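Local coordinates for putative signal recognition particle protein (Chaetomium thermophilum, PDB 5CK4) that binds GDP and GTP as the Arf-like GTPase beta subunit of the signal recognition particle receptor at the endoplasmic reticulum membrane, at residues 292-297 / 306-311. Numbering follows the deposited sequence.
With GDP (guanosine-5'-diphosphate), chain C.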
loop_
_atom_site.group_PDB
_atom_site.type_symbol
_atom_site.label_atom_id
_atom_site.label_comp_id
_atom_site.label_asym_id
_atom_site.label_seq_id
_atom_site.Cartn_x
_atom_site.Cartn_y
_atom_site.Cartn_z
ATOM N N GLU A 292 1.796 -8.512 -0.968
ATOM C CA GLU A 292 3.136 -8.990 -1.368
ATOM C C GLU A 292 4.196 -7.895 -1.203
ATOM O O GLU A 292 3.947 -6.722 -1.486
ATOM C CB GLU A 292 3.127 -9.500 -2.825
ATOM C CG GLU A 292 4.450 -10.144 -3.279
ATOM C CD GLU A 292 4.368 -10.831 -4.638
ATOM O OE1 GLU A 292 3.259 -11.260 -5.040
ATOM O OE2 GLU A 292 5.422 -10.942 -5.309
ATOM N N VAL A 293 5.387 -8.283 -0.764
ATOM C CA VAL A 293 6.476 -7.329 -0.590
ATOM C C VAL A 293 7.415 -7.486 -1.783
ATOM O O VAL A 293 7.789 -8.608 -2.145
ATOM C CB VAL A 293 7.227 -7.582 0.724
ATOM C CG1 VAL A 293 8.399 -6.607 0.892
ATOM C CG2 VAL A 293 6.267 -7.484 1.905
ATOM N N MET A 294 7.783 -6.381 -2.414
ATOM C CA MET A 294 8.620 -6.462 -3.623
ATOM C C MET A 294 9.606 -5.306 -3.626
ATOM O O MET A 294 9.217 -4.160 -3.407
ATOM C CB MET A 294 7.754 -6.421 -4.886
ATOM C CG MET A 294 8.548 -6.552 -6.209
ATOM S SD MET A 294 7.471 -6.680 -7.651
ATOM C CE MET A 294 6.329 -7.955 -7.101
ATOM N N GLY A 295 10.882 -5.601 -3.850
ATOM C CA GLY A 295 11.876 -4.544 -3.922
ATOM C C GLY A 295 11.900 -3.829 -5.255
ATOM O O GLY A 295 11.490 -4.370 -6.290
ATOM N N GLY A 296 12.378 -2.592 -5.234
ATOM C CA GLY A 296 12.576 -1.838 -6.459
ATOM C C GLY A 296 13.241 -0.505 -6.182
ATOM O O GLY A 296 13.624 -0.224 -5.044
ATOM N N ASN A 297 13.384 0.309 -7.223
ATOM C CA ASN A 297 13.952 1.643 -7.086
ATOM C C ASN A 297 13.487 2.551 -8.221
ATOM O O ASN A 297 13.255 2.094 -9.339
ATOM C CB ASN A 297 15.486 1.570 -7.015
ATOM C CG ASN A 297 16.102 0.980 -8.273
ATOM O OD1 ASN A 297 15.995 -0.217 -8.520
ATOM N ND2 ASN A 297 16.746 1.819 -9.075
ATOM N N GLU A 306 9.773 -1.694 -12.996
ATOM C CA GLU A 306 8.923 -2.467 -13.901
ATOM C C GLU A 306 8.209 -3.665 -13.264
ATOM O O GLU A 306 7.066 -3.970 -13.621
ATOM C CB GLU A 306 9.699 -2.898 -15.148
ATOM C CG GLU A 306 9.840 -1.788 -16.180
ATOM C CD GLU A 306 8.505 -1.362 -16.786
ATOM O OE1 GLU A 306 7.560 -2.182 -16.820
ATOM O OE2 GLU A 306 8.401 -0.201 -17.236
ATOM N N ARG A 307 8.875 -4.351 -12.342
ATOM C CA ARG A 307 8.238 -5.476 -11.661
ATOM C C ARG A 307 7.025 -5.017 -10.850
ATOM O O ARG A 307 6.032 -5.741 -10.753
ATOM C CB ARG A 307 9.218 -6.221 -10.752
ATOM C CG ARG A 307 10.301 -6.990 -11.493
ATOM C CD ARG A 307 10.721 -8.223 -10.703
ATOM N NE ARG A 307 9.599 -9.140 -10.504
ATOM C CZ ARG A 307 9.249 -9.662 -9.329
ATOM N NH1 ARG A 307 9.939 -9.368 -8.231
ATOM N NH2 ARG A 307 8.209 -10.482 -9.255
ATOM N N TRP A 308 7.111 -3.822 -10.266
ATOM C CA TRP A 308 5.973 -3.250 -9.549
ATOM C C TRP A 308 4.808 -3.038 -10.512
ATOM O O TRP A 308 3.682 -3.420 -10.213
ATOM C CB TRP A 308 6.332 -1.907 -8.907
ATOM C CG TRP A 308 7.258 -1.943 -7.732
ATOM C CD1 TRP A 308 7.481 -2.978 -6.877
ATOM C CD2 TRP A 308 8.077 -0.857 -7.271
ATOM N NE1 TRP A 308 8.399 -2.613 -5.919
ATOM C CE2 TRP A 308 8.780 -1.315 -6.143
ATOM C CE3 TRP A 308 8.300 0.450 -7.723
ATOM C CZ2 TRP A 308 9.667 -0.503 -5.435
ATOM C CZ3 TRP A 308 9.186 1.254 -7.025
ATOM C CH2 TRP A 308 9.861 0.774 -5.894
ATOM N N TRP A 309 5.079 -2.428 -11.670
ATOM C CA TRP A 309 4.025 -2.153 -12.648
ATOM C C TRP A 309 3.385 -3.435 -13.174
ATOM O O TRP A 309 2.189 -3.466 -13.465
ATOM C CB TRP A 309 4.544 -1.344 -13.851
ATOM C CG TRP A 309 5.254 -0.039 -13.536
ATOM C CD1 TRP A 309 6.389 0.425 -14.132
ATOM C CD2 TRP A 309 4.872 0.964 -12.573
ATOM N NE1 TRP A 309 6.743 1.643 -13.605
ATOM C CE2 TRP A 309 5.832 1.996 -12.644
ATOM C CE3 TRP A 309 3.820 1.087 -11.659
ATOM C CZ2 TRP A 309 5.773 3.130 -11.836
ATOM C CZ3 TRP A 309 3.767 2.213 -10.856
ATOM C CH2 TRP A 309 4.732 3.221 -10.955
ATOM N N ARG A 310 4.190 -4.481 -13.315
ATOM C CA ARG A 310 3.702 -5.760 -13.822
ATOM C C ARG A 310 2.751 -6.417 -12.824
ATOM O O ARG A 310 1.698 -6.932 -13.198
ATOM C CB ARG A 310 4.881 -6.691 -14.101
ATOM C CG ARG A 310 4.518 -8.024 -14.720
ATOM C CD ARG A 310 5.770 -8.732 -15.235
ATOM N NE ARG A 310 6.488 -7.930 -16.231
ATOM C CZ ARG A 310 7.606 -7.245 -15.992
ATOM N NH1 ARG A 310 8.152 -7.258 -14.784
ATOM N NH2 ARG A 310 8.183 -6.545 -16.964
ATOM N N TRP A 311 3.135 -6.386 -11.550
ATOM C CA TRP A 311 2.342 -6.995 -10.484
ATOM C C TRP A 311 0.946 -6.370 -10.421
ATOM O O TRP A 311 -0.064 -7.079 -10.360
ATOM C CB TRP A 311 3.073 -6.837 -9.147
ATOM C CG TRP A 311 2.509 -7.636 -8.006
ATOM C CD1 TRP A 311 2.886 -8.890 -7.617
ATOM C CD2 TRP A 311 1.477 -7.225 -7.098
ATOM N NE1 TRP A 311 2.151 -9.285 -6.523
ATOM C CE2 TRP A 311 1.278 -8.281 -6.187
ATOM C CE3 TRP A 311 0.696 -6.073 -6.975
ATOM C CZ2 TRP A 311 0.339 -8.213 -5.165
ATOM C CZ3 TRP A 311 -0.240 -6.009 -5.954
ATOM C CH2 TRP A 311 -0.408 -7.071 -5.066
HETATM P PB GDP C . 7.556 11.498 -1.109
HETATM O O1B GDP C . 6.655 12.069 -2.165
HETATM O O2B GDP C . 7.051 10.122 -0.702
HETATM O O3B GDP C . 7.620 12.346 0.140
HETATM O O3A GDP C . 9.051 11.284 -1.648
HETATM P PA GDP C . 9.804 12.097 -2.824
HETATM O O1A GDP C . 9.265 11.713 -4.165
HETATM O O2A GDP C . 9.800 13.586 -2.587
HETATM O "O5'" GDP C . 11.238 11.440 -2.588
HETATM C "C5'" GDP C . 11.935 11.676 -1.376
HETATM C "C4'" GDP C . 13.422 11.646 -1.688
HETATM O "O4'" GDP C . 13.816 10.305 -1.985
HETATM C "C3'" GDP C . 13.769 12.482 -2.913
HETATM O "O3'" GDP C . 15.055 13.057 -2.676
HETATM C "C2'" GDP C . 13.899 11.464 -4.030
HETATM O "O2'" GDP C . 14.820 11.861 -5.043
HETATM C "C1'" GDP C . 14.438 10.269 -3.276
HETATM N N9 GDP C . 14.129 8.989 -3.947
HETATM C C8 GDP C . 12.942 8.578 -4.442
HETATM N N7 GDP C . 13.055 7.323 -4.959
HETATM C C5 GDP C . 14.321 6.925 -4.764
HETATM C C6 GDP C . 15.112 5.726 -5.075
HETATM O O6 GDP C . 14.566 4.749 -5.638
HETATM N N1 GDP C . 16.403 5.715 -4.693
HETATM C C2 GDP C . 16.997 6.763 -4.081
HETATM N N2 GDP C . 18.307 6.686 -3.741
HETATM N N3 GDP C . 16.331 7.901 -3.773
HETATM C C4 GDP C . 15.021 8.027 -4.097
HETATM O O HOH W 1 10.373 -3.440 -9.110
#
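Met294 reaches from the edge strand 291-295 across to helix 306-313, and three helix residues receive it. Its CG, anti to the backbone N (chi1 -178°), lies beside Trp308, and Met294 SD is 3.8 Å from Trp308 CD1, an oblique Met-aromatic contact. The same sulfur sits over one face of the Arg307 guanidinium, while a bend at chi3 brings Met294 CE to 3.6 Å from Trp311 CD1. Trp308 answers with its indole N-H: Trp308 NE1 donates to Met294 O at 3.1 Å, nearly straight (169°), the oxygen close to the ring plane. Farther along the ring, which also packs on Leu215 and Ala217 of strand 214-219, Trp308 CZ2 lies 3.4 Å from Gly296 CA, where a side chain would collide with the indole. At the other end Trp311 NE1 donates to Glu292 OE1 at 2.7 Å, reaching it from above a carboxylate plane turned 88° to the ring. An alanine at Trp308 would probably leave Met294 O without its indole donor and open a gap beside Gly296 and strand 214-219. Asn297, next after Gly296, has its CA 3.5 Å from GDP O6. Two indole N-H bonds, with the thioether between them, thus probably fix the C-terminal helix of this P-loop GTPase fold against the strand leading to the guanine.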